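Side-chain contacts in peroxinectin A (Dictyostelium discoideum, PDB 6ERC), which is a secreted haem peroxidase that uses hydrogen peroxide to oxidise phenolic donors and also acts on iodide and thiocyanate: residues 414-417 and 418-421; 257-260 and 261-265; 369-372 and 373-376. All coordinates share one frame; numbering follows the deposited sequence.

Contact 1: residues 414-417 and 418-421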
loop_
_atom_site.group_PDB
_atom_site.type_symbol
_atom_site.label_atom_id
_atom_site.label_comp_id
_atom_site.label_asym_id
_atom_site.label_seq_id
_atom_site.Cartn_x
_atom_site.Cartn_y
_atom_site.Cartn_z
ATOM N N THR A 414 22.597 -13.071 -4.751
ATOM C CA THR A 414 23.205 -11.778 -5.031
ATOM C C THR A 414 24.718 -11.907 -5.019
ATOM O O THR A 414 25.282 -12.796 -4.377
ATOM C CB THR A 414 22.772 -10.723 -4.010
ATOM O OG1 THR A 414 23.491 -9.506 -4.244
ATOM C CG2 THR A 414 23.050 -11.208 -2.596
ATOM N N SER A 415 25.371 -10.984 -5.722
ATOM C CA SER A 415 26.825 -10.921 -5.742
ATOM C C SER A 415 27.395 -9.971 -4.696
ATOM O O SER A 415 28.606 -9.993 -4.456
ATOM C CB SER A 415 27.312 -10.500 -7.132
ATOM O OG SER A 415 26.943 -11.460 -8.107
ATOM N N ASP A 416 26.563 -9.150 -4.071
ATOM C CA ASP A 416 27.030 -8.203 -3.065
ATOM C C ASP A 416 27.477 -8.955 -1.818
ATOM O O ASP A 416 26.631 -9.562 -1.146
ATOM C CB ASP A 416 25.918 -7.212 -2.724
ATOM C CG ASP A 416 26.395 -6.074 -1.836
ATOM O OD1 ASP A 416 27.430 -6.232 -1.155
ATOM O OD2 ASP A 416 25.726 -5.018 -1.819
ATOM N N PRO A 417 28.767 -8.946 -1.463
ATOM C CA PRO A 417 29.196 -9.742 -0.300
ATOM C C PRO A 417 28.530 -9.322 0.996
ATOM O O PRO A 417 28.218 -10.180 1.832
ATOM C CB PRO A 417 30.715 -9.513 -0.257
ATOM C CG PRO A 417 31.080 -9.020 -1.614
ATOM C CD PRO A 417 29.898 -8.246 -2.093
ATOM N N GLN A 418 28.306 -8.021 1.196
ATOM C CA GLN A 418 27.672 -7.573 2.431
ATOM C C GLN A 418 26.255 -8.111 2.551
ATOM O O GLN A 418 25.799 -8.410 3.661
ATOM C CB GLN A 418 27.669 -6.047 2.508
ATOM C CG GLN A 418 27.208 -5.515 3.859
ATOM C CD GLN A 418 27.279 -4.004 3.951
ATOM O OE1 GLN A 418 27.327 -3.311 2.935
ATOM N NE2 GLN A 418 27.291 -3.485 5.174
ATOM N N ILE A 419 25.543 -8.246 1.429
ATOM C CA ILE A 419 24.249 -8.919 1.468
ATOM C C ILE A 419 24.444 -10.392 1.808
ATOM O O ILE A 419 23.727 -10.952 2.647
ATOM C CB ILE A 419 23.496 -8.745 0.136
ATOM C CG1 ILE A 419 23.438 -7.274 -0.299
ATOM C CG2 ILE A 419 22.085 -9.313 0.254
ATOM C CD1 ILE A 419 22.606 -6.383 0.586
ATOM N N GLN A 420 25.418 -11.042 1.166
ATOM C CA GLN A 420 25.706 -12.441 1.467
ATOM C C GLN A 420 26.014 -12.630 2.947
ATOM O O GLN A 420 25.488 -13.542 3.594
ATOM C CB GLN A 420 26.878 -12.930 0.617
ATOM C CG GLN A 420 26.591 -13.001 -0.865
ATOM C CD GLN A 420 27.795 -13.457 -1.657
ATOM O OE1 GLN A 420 28.751 -13.994 -1.098
ATOM N NE2 GLN A 420 27.759 -13.240 -2.967
ATOM N N ASN A 421 26.874 -11.774 3.499
ATOM C CA ASN A 421 27.259 -11.913 4.898
ATOM C C ASN A 421 26.056 -11.760 5.819
ATOM O O ASN A 421 25.841 -12.578 6.721
ATOM C CB ASN A 421 28.343 -10.892 5.236
ATOM C CG ASN A 421 29.660 -11.197 4.545
ATOM O OD1 ASN A 421 29.728 -12.060 3.664
ATOM N ND2 ASN A 421 30.716 -10.490 4.940
HETATM O O HOH W 1 25.986 -3.486 0.332
#
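Asp416 O accepts from Gln420 N at 3.0 Å and Pro417 O from Asn421 N at 2.7 Å, two i to i+4 backbone bonds that mark the first turn of helix 417-426. Asp416 stands at the N-cap of this helix, and an ST turn leads into it: Thr414 OG1 accepts from Asp416 N, the backbone amide two residues on, at 3.1 Å.

The Asp416 carboxylate serves the helix start with both oxygens. Its CG lies anti to the backbone N (chi1 -172°), which swings the carboxylate forward beside Gln418. Asp416 OD1 takes the capping bond from Gln418 N, weak because the N-H...O angle is only 134° at 3.1 Å. Asp416 OD2 accepts from a water that also donates to Gln418 OE1, and these two bonds bridge the polar ends of the side chains. The pair runs in the same direction, with carboxylate and amide planes turned 59° apart.

Ile419 crosses Asp416 at about a right angle. Ile419 CG1 rests against the acid's carbon stem, 3.5 Å from Asp416 CB, while the Ile419 CG2 methyl meets Thr414 CG2 at 3.6 Å. This buried isoleucine also touches Ile358 and Tyr359, of which Tyr359 belongs to the calcium site. Thr414 packs on Asp443 in another loop.

Gln420 reaches back across the junction from the helix to the loop. Gln420 CG passes beside the carbonyl oxygens of Asp416 and Thr414, 3.5 Å from Asp416 O, and beyond CG the chain is extended. The side-chain amide ends the reach: Gln420 NE2 donates to Thr414 O at 2.9 Å, approaching from a little outside the plane of that carbonyl.

Contact 2: residues 257-260 and 261-265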
loop_
_atom_site.group_PDB
_atom_site.type_symbol
_atom_site.label_atom_id
_atom_site.label_comp_id
_atom_site.label_asym_id
_atom_site.label_seq_id
_atom_site.Cartn_x
_atom_site.Cartn_y
_atom_site.Cartn_z
ATOM N N CYS A 257 -15.264 8.421 -13.206
ATOM C CA CYS A 257 -14.092 8.990 -13.867
ATOM C C CYS A 257 -12.848 8.847 -12.998
ATOM O O CYS A 257 -11.775 8.474 -13.487
ATOM C CB CYS A 257 -14.329 10.465 -14.205
ATOM S SG CYS A 257 -15.657 10.805 -15.375
ATOM N N ILE A 258 -12.968 9.158 -11.707
ATOM C CA ILE A 258 -11.815 9.101 -10.812
ATOM C C ILE A 258 -11.285 7.676 -10.713
ATOM O O ILE A 258 -10.070 7.447 -10.732
ATOM C CB ILE A 258 -12.190 9.664 -9.428
ATOM C CG1 ILE A 258 -12.556 11.148 -9.537
ATOM C CG2 ILE A 258 -11.052 9.451 -8.431
ATOM C CD1 ILE A 258 -11.423 12.051 -10.013
ATOM N N ILE A 259 -12.183 6.700 -10.589
ATOM C CA ILE A 259 -11.765 5.301 -10.580
ATOM C C ILE A 259 -10.966 4.987 -11.836
ATOM O O ILE A 259 -9.895 4.372 -11.775
ATOM C CB ILE A 259 -12.991 4.382 -10.433
ATOM C CG1 ILE A 259 -13.574 4.532 -9.028
ATOM C CG2 ILE A 259 -12.626 2.930 -10.710
ATOM C CD1 ILE A 259 -14.917 3.890 -8.851
ATOM N N GLU A 260 -11.476 5.406 -12.997
ATOM C CA GLU A 260 -10.731 5.229 -14.240
ATOM C C GLU A 260 -9.391 5.950 -14.187
ATOM O O GLU A 260 -8.382 5.437 -14.682
ATOM C CB GLU A 260 -11.557 5.729 -15.425
ATOM C CG GLU A 260 -10.756 5.846 -16.720
ATOM C CD GLU A 260 -11.616 6.178 -17.923
ATOM O OE1 GLU A 260 -12.854 6.024 -17.836
ATOM O OE2 GLU A 260 -11.051 6.594 -18.955
ATOM N N GLN A 261 -9.363 7.150 -13.606
ATOM C CA GLN A 261 -8.109 7.889 -13.512
ATOM C C GLN A 261 -7.101 7.144 -12.645
ATOM O O GLN A 261 -5.916 7.065 -12.989
ATOM C CB GLN A 261 -8.368 9.290 -12.958
ATOM C CG GLN A 261 -7.138 10.182 -12.918
ATOM C CD GLN A 261 -6.538 10.419 -14.291
ATOM O OE1 GLN A 261 -6.921 11.354 -14.995
ATOM N NE2 GLN A 261 -5.592 9.573 -14.677
ATOM N N ILE A 262 -7.552 6.589 -11.518
ATOM C CA ILE A 262 -6.658 5.807 -10.667
ATOM C C ILE A 262 -6.150 4.587 -11.426
ATOM O O ILE A 262 -4.947 4.299 -11.444
ATOM C CB ILE A 262 -7.370 5.406 -9.362
ATOM C CG1 ILE A 262 -7.717 6.651 -8.537
ATOM C CG2 ILE A 262 -6.492 4.461 -8.539
ATOM C CD1 ILE A 262 -8.692 6.391 -7.403
ATOM N N GLN A 263 -7.060 3.855 -12.068
ATOM C CA GLN A 263 -6.668 2.643 -12.776
ATOM C C GLN A 263 -5.661 2.942 -13.881
ATOM O O GLN A 263 -4.659 2.231 -14.023
ATOM C CB GLN A 263 -7.907 1.954 -13.345
ATOM C CG GLN A 263 -8.802 1.338 -12.288
ATOM C CD GLN A 263 -9.993 0.617 -12.880
ATOM O OE1 GLN A 263 -10.272 0.720 -14.076
ATOM N NE2 GLN A 263 -10.698 -0.133 -12.045
ATOM N N LYS A 264 -5.901 3.996 -14.669
ATOM C CA LYS A 264 -5.049 4.260 -15.827
ATOM C C LYS A 264 -3.626 4.602 -15.407
ATOM O O LYS A 264 -2.660 4.129 -16.018
ATOM C CB LYS A 264 -5.638 5.389 -16.672
ATOM C CG LYS A 264 -4.999 5.511 -18.053
ATOM C CD LYS A 264 -5.469 6.759 -18.782
ATOM C CE LYS A 264 -4.892 6.844 -20.187
ATOM N NZ LYS A 264 -5.269 8.127 -20.853
ATOM N N ILE A 265 -3.474 5.437 -14.377
ATOM C CA ILE A 265 -2.140 5.776 -13.888
ATOM C C ILE A 265 -1.414 4.521 -13.417
ATOM O O ILE A 265 -0.199 4.381 -13.602
ATOM C CB ILE A 265 -2.234 6.833 -12.771
ATOM C CG1 ILE A 265 -2.648 8.184 -13.360
ATOM C CG2 ILE A 265 -0.901 6.962 -12.027
ATOM C CD1 ILE A 265 -3.032 9.214 -12.330
#
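Cys257 O accepts from Gln261 N at 2.8 Å, the first of four consecutive i to i+4 backbone bonds here. The Cys257 SG is bonded to Cys485 in a disulfide, which ties this turn to a distant part of the chain. Gln261 bends at chi2 (61°), and NE2 donates to Thr488 O, close along the chain to that half-cystine.

Ile258 O receives Ile262 N at 2.8 Å. Ile258 CG2 meets Ile262 CD1 at 4.0 Å, a loose apolar contact in which the two side chains cross obliquely. Ile262 CG1 comes nearer to the backbone, 3.3 Å from Ile258 O. Both isoleucines also touch helix 218-241, Ile258 at Asp230 and Ile262 at Leu227, so one face of helix 247-275 is packed against a neighbouring long helix of the largely helical animal haem peroxidase fold.

Ile259 O bonds Gln263 N at 2.9 Å. The side chains of Ile259 and Gln263 run abreast, and the CG2 methyl of Ile259 flanks the amide, 3.9 Å from Gln263 NE2. That nitrogen donates to Ile150 O, whose neighbours Tyr149 and Asp151 bind the sodium ion. Gln263 NE2 also makes a weak bond to Asp469 OD2, and Gln263 OE1 accepts weakly from Tyr473 N. A leucine in place of Gln263 would probably leave Ile150 O without this donor and Tyr473 N without this acceptor.

Glu260 O accepts from Lys264 N at 2.9 Å. The side-chain charges do not join, Glu260 OE2 and Lys264 NZ being 6.3 Å apart; the carboxylate instead makes weak bonds to Asn482 and Thr487.

Contact 3: residues 369-372 and 373-376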
loop_
_atom_site.group_PDB
_atom_site.type_symbol
_atom_site.label_atom_id
_atom_site.label_comp_id
_atom_site.label_asym_id
_atom_site.label_seq_id
_atom_site.Cartn_x
_atom_site.Cartn_y
_atom_site.Cartn_z
ATOM N N PHE A 369 8.594 6.202 20.535
ATOM C CA PHE A 369 7.626 7.110 21.137
ATOM C C PHE A 369 8.330 8.175 21.966
ATOM O O PHE A 369 7.901 9.335 21.993
ATOM C CB PHE A 369 6.632 6.333 22.005
ATOM C CG PHE A 369 5.818 5.309 21.252
ATOM C CD1 PHE A 369 5.592 5.432 19.887
ATOM C CD2 PHE A 369 5.271 4.223 21.919
ATOM C CE1 PHE A 369 4.841 4.490 19.205
ATOM C CE2 PHE A 369 4.519 3.279 21.242
ATOM C CZ PHE A 369 4.305 3.413 19.883
ATOM N N GLY A 370 9.415 7.801 22.641
ATOM C CA GLY A 370 10.164 8.736 23.456
ATOM C C GLY A 370 11.593 8.295 23.695
ATOM O O GLY A 370 12.433 8.377 22.793
ATOM N N LYS A 371 11.880 7.819 24.906
ATOM C CA LYS A 371 13.225 7.403 25.259
ATOM C C LYS A 371 13.567 6.088 24.559
ATOM O O LYS A 371 12.692 5.421 24.000
ATOM C CB LYS A 371 13.351 7.264 26.776
ATOM C CG LYS A 371 13.059 8.543 27.556
ATOM C CD LYS A 371 14.129 9.601 27.326
ATOM C CE LYS A 371 13.885 10.838 28.184
ATOM N NZ LYS A 371 14.906 11.899 27.949
ATOM N N PRO A 372 14.843 5.686 24.568
ATOM C CA PRO A 372 15.239 4.464 23.847
ATOM C C PRO A 372 14.824 3.161 24.517
ATOM O O PRO A 372 15.184 2.094 24.007
ATOM C CB PRO A 372 16.775 4.571 23.785
ATOM C CG PRO A 372 17.099 5.980 24.135
ATOM C CD PRO A 372 16.018 6.420 25.063
ATOM N N GLY A 373 14.091 3.192 25.629
ATOM C CA GLY A 373 13.714 1.963 26.301
ATOM C C GLY A 373 12.225 1.782 26.526
ATOM O O GLY A 373 11.808 0.781 27.116
ATOM N N GLN A 374 11.409 2.723 26.054
ATOM C CA GLN A 374 9.978 2.735 26.356
ATOM C C GLN A 374 9.180 2.986 25.080
ATOM O O GLN A 374 9.038 4.131 24.640
ATOM C CB GLN A 374 9.663 3.785 27.419
ATOM C CG GLN A 374 10.444 5.082 27.259
ATOM C CD GLN A 374 10.072 6.144 28.284
ATOM O OE1 GLN A 374 10.269 7.336 28.048
ATOM N NE2 GLN A 374 9.545 5.717 29.430
ATOM N N GLY A 375 8.653 1.913 24.497
ATOM C CA GLY A 375 7.732 2.018 23.387
ATOM C C GLY A 375 8.427 2.236 22.056
ATOM O O GLY A 375 9.641 2.418 21.962
ATOM N N GLY A 376 7.621 2.212 21.002
ATOM C CA GLY A 376 8.080 2.413 19.647
ATOM C C GLY A 376 7.613 1.299 18.739
ATOM O O GLY A 376 6.928 0.364 19.152
#
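With CG anti to the carbonyl carbon (chi1 -61°), the Phe369 ring turns back onto Gly376, while the chi1 of Gln374 (40°), with CG between backbone N and carbonyl carbon, sets its extended side chain beside Lys371.

At the ring, Gly376 CA stands 3.7 Å from the Phe369 centroid and only 4° off the ring normal, a CH-pi contact over the face. Gly376 N also lies above this face, nearer the rim, 3.2 Å from Phe369 CD2. Gly375 CA approaches obliquely, 3.6 Å from Phe369 CD2. A side chain on Gly375 would run into that ring carbon, so its absence is what lets the backbone come this close to the ring; the positive phi of Gly375 favours glycine in any case. The constraint at Gly376 is a separate backbone matter: a side chain there would be jammed against the preceding carbonyl oxygen.

These residues form a glycine-rich reversal in the loop between helices 362-365 and 379-390. Pro372 and Gly373 occupy the middle of a beta turn, as the 5.8 Å between Lys371 CA and Gln374 CA attests, and the chain doubles back, though its limbs stay short of antiparallel. No clear hydrogen bond links them.

Near the bend, the side chains of Lys371 and Gln374 extend together. The touching is done by the lysine's aliphatic stem and the amide oxygen: Gln374 OE1 is 3.1 Å from Lys371 CG and 3.3 Å from Lys371 CB. Beyond CG the lysine bends at chi2 and carries its ammonium end away from the glutamine. Gly373 O accepts a weak hydrogen bond from Lys112 NZ.

How the contacts relate
Contact 2 is the buried one, wholly within helix 247-275, whereas contact 3 lies at the surface and contact 1 is partly buried at a helix start. The three share no helix and do not touch: centres of contacts 1 and 3 are about 32 Å apart, and each is about 41 Å from the centre of contact 2, across the middle of the chain. Chemistry follows place. Regular backbone bonding dominates contact 2, whose polar side chains find partners in other parts of the chain; contact 1 adds side-chain capping and a water bridge; contact 3 relies on ring-to-glycine packing without a clear hydrogen bond between its segments.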